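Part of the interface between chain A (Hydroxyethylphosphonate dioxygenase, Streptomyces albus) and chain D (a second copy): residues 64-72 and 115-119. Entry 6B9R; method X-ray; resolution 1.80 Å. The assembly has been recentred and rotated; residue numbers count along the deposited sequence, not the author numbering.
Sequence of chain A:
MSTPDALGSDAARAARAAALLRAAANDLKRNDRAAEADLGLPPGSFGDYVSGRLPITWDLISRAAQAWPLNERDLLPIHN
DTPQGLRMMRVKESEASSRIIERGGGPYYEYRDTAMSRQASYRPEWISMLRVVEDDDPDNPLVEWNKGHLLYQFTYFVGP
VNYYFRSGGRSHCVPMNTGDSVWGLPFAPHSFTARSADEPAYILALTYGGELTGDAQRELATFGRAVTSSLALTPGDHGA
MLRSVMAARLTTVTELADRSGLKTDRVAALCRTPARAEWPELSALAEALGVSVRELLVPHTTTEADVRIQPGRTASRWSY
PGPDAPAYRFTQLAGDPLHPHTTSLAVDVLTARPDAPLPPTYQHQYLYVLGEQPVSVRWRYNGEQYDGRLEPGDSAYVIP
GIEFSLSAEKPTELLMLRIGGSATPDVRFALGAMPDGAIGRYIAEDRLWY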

# COMPACT_ATOMS: atom_id res chain seq x y z
N ALA A 64 -7.70 -14.53 -18.82
CA ALA A 64 -6.46 -13.77 -18.71
C ALA A 64 -5.64 -14.21 -17.49
O ALA A 64 -4.41 -14.30 -17.56
CB ALA A 64 -6.75 -12.27 -18.65
N ALA A 65 -6.31 -14.48 -16.36
CA ALA A 65 -5.61 -14.98 -15.17
C ALA A 65 -5.05 -16.38 -15.37
O ALA A 65 -4.14 -16.78 -14.63
CB ALA A 65 -6.54 -14.98 -13.95
N GLN A 66 -5.57 -17.14 -16.34
CA GLN A 66 -5.02 -18.45 -16.65
C GLN A 66 -3.86 -18.34 -17.63
O GLN A 66 -2.83 -18.99 -17.46
CB GLN A 66 -6.10 -19.38 -17.21
CG GLN A 66 -7.11 -19.86 -16.18
N ALA A 67 -4.02 -17.52 -18.68
CA ALA A 67 -2.99 -17.40 -19.71
C ALA A 67 -1.78 -16.60 -19.25
O ALA A 67 -0.66 -16.88 -19.67
CB ALA A 67 -3.57 -16.75 -20.97
N TRP A 68 -1.98 -15.62 -18.38
CA TRP A 68 -0.95 -14.68 -17.97
C TRP A 68 -0.70 -14.81 -16.47
O TRP A 68 -1.58 -15.25 -15.73
CB TRP A 68 -1.36 -13.24 -18.29
CG TRP A 68 -1.32 -12.84 -19.73
CD1 TRP A 68 -0.64 -13.46 -20.75
CD2 TRP A 68 -2.00 -11.72 -20.32
NE1 TRP A 68 -0.85 -12.78 -21.93
CE2 TRP A 68 -1.69 -11.72 -21.70
CE3 TRP A 68 -2.85 -10.73 -19.82
CZ2 TRP A 68 -2.20 -10.76 -22.58
CZ3 TRP A 68 -3.35 -9.78 -20.69
CH2 TRP A 68 -3.02 -9.80 -22.06
N PRO A 69 0.50 -14.40 -15.99
CA PRO A 69 0.79 -14.43 -14.55
C PRO A 69 0.20 -13.24 -13.79
O PRO A 69 0.91 -12.52 -13.09
CB PRO A 69 2.32 -14.41 -14.51
CG PRO A 69 2.69 -13.61 -15.70
CD PRO A 69 1.70 -14.05 -16.77
N LEU A 70 -1.10 -13.03 -13.95
CA LEU A 70 -1.77 -12.00 -13.16
C LEU A 70 -3.06 -12.58 -12.60
O LEU A 70 -3.45 -13.72 -12.88
CB LEU A 70 -2.04 -10.73 -13.99
CG LEU A 70 -2.71 -10.81 -15.37
CD1 LEU A 70 -4.14 -11.35 -15.35
CD2 LEU A 70 -2.68 -9.44 -16.01
N ASN A 71 -3.73 -11.76 -11.78
CA ASN A 71 -4.94 -12.14 -11.08
C ASN A 71 -6.15 -11.42 -11.66
O ASN A 71 -6.03 -10.32 -12.21
CB ASN A 71 -4.81 -11.82 -9.59
CG ASN A 71 -3.60 -12.43 -9.01
OD1 ASN A 71 -3.57 -13.64 -8.75
ND2 ASN A 71 -2.55 -11.63 -8.83
N GLU A 72 -7.31 -12.06 -11.54
CA GLU A 72 -8.56 -11.42 -11.90
C GLU A 72 -8.66 -10.05 -11.24
O GLU A 72 -9.10 -9.07 -11.87
CB GLU A 72 -9.74 -12.30 -11.50
CG GLU A 72 -9.80 -13.67 -12.20
CD GLU A 72 -9.06 -14.77 -11.44
OE1 GLU A 72 -8.29 -14.45 -10.50
OE2 GLU A 72 -9.25 -15.96 -11.79
N ALA D 115 11.12 -15.79 -15.03
CA ALA D 115 10.28 -16.20 -13.90
C ALA D 115 9.40 -15.07 -13.38
O ALA D 115 9.87 -13.96 -13.12
CB ALA D 115 11.16 -16.75 -12.77
N MET D 116 8.11 -15.38 -13.20
CA MET D 116 7.09 -14.43 -12.78
C MET D 116 6.12 -15.12 -11.84
O MET D 116 6.05 -16.35 -11.77
CB MET D 116 6.26 -13.89 -13.95
CG MET D 116 6.95 -12.88 -14.75
SD MET D 116 5.91 -12.12 -16.00
CE MET D 116 6.39 -13.05 -17.45
N SER D 117 5.31 -14.32 -11.15
CA SER D 117 4.34 -14.90 -10.24
C SER D 117 3.14 -13.97 -10.09
O SER D 117 3.29 -12.75 -10.07
CB SER D 117 4.94 -15.16 -8.86
OG SER D 117 3.95 -15.58 -7.94
N ARG D 118 1.96 -14.57 -9.96
CA ARG D 118 0.77 -13.82 -9.60
C ARG D 118 0.88 -13.25 -8.20
O ARG D 118 0.06 -12.41 -7.82
CB ARG D 118 -0.46 -14.72 -9.73
CG ARG D 118 -0.66 -15.20 -11.19
CD ARG D 118 -1.76 -16.26 -11.31
NE ARG D 118 -1.94 -16.70 -12.69
CZ ARG D 118 -1.16 -17.58 -13.31
NH1 ARG D 118 -0.13 -18.12 -12.67
NH2 ARG D 118 -1.42 -17.94 -14.57
N GLN D 119 1.88 -13.67 -7.43
CA GLN D 119 2.07 -13.14 -6.08
C GLN D 119 3.00 -11.92 -6.02
O GLN D 119 3.19 -11.36 -4.94
CB GLN D 119 2.62 -14.26 -5.18
CG GLN D 119 1.65 -15.44 -5.07
CD GLN D 119 2.32 -16.72 -4.64
OE1 GLN D 119 2.70 -17.55 -5.47
NE2 GLN D 119 2.45 -16.91 -3.33
O HOH W 1 1.76 -10.72 -11.29

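The chain A stretch leaves a helix and continues as a loop. Residues 64 to 67 are helical, and Trp A68 is the first to leave helical phi/psi. Trp A68 N still donates to Ala A64 O at 2.9 Å, so the last turn is held closed. Chain D has no regular helix or strand here. The two backbones come nearest at Leu A70 and Arg D118, whose CA atoms lie 4.7 Å apart. The contact buries 357 Å², both sides summed.

Ala D115 makes no contact with the chain A stretch. Met D116 is the first residue to do so. Its CA-to-CB bond points toward chain A, and Met D116 SD lies 3.6 Å from Pro A69 CG, an apolar contact.

The CA-to-CB bond of Ser D117 points away. The residue meets chain A through its backbone carbonyl, and Ser D117 O lies 3.9 Å from Pro A69 O. Both oxygens are acceptors, so they cannot hydrogen-bond to each other. The oxygen of water 1 (HOH W 1 O) lies 2.7 Å from Pro A69 O and 2.8 Å from Ser D117 O, within donating distance of each. Ser D117 OG accepts from Gln D119 N at 2.9 Å, which braces the chain D turn around Arg D118.

Arg D118 is the centre of the contact and has the largest covered area, 140 Å². With chi1 m and chi2 and chi3 t, the side chain runs out extended to the end of the chain A helix. There the guanidinium meets backbone carbonyls. Arg D118 NE and NH2 both donate to Ala A65 O, at 2.9 Å and 3.0 Å. One oxygen thus receives a forked pair of bonds, with N-H...O angles of 142° and 139°. Trp A68 O is also close, 2.9 Å from Arg D118 NH2. The guanidinium carries positive charge, and these oxygens carry partial negative charge, so the setting is electrostatically favourable. Pro A69 CA covers one face of the guanidinium, while Ala A65 O lies at its edge. Lower on the side chain, Arg D118 CG packs 3.4 Å from Pro A69 C.

Asn A71 ND2 donates to Arg D118 O at 2.9 Å, with a nearly straight angle of 170°. The CA-to-CB bond of Asn A71 points sideways, but the end of the side chain comes nearer and reaches this carbonyl. Chain A therefore holds Arg D118 by both its guanidinium and its main chain.

Gln D119 points its CA-to-CB bond away and adds no contact across the interface.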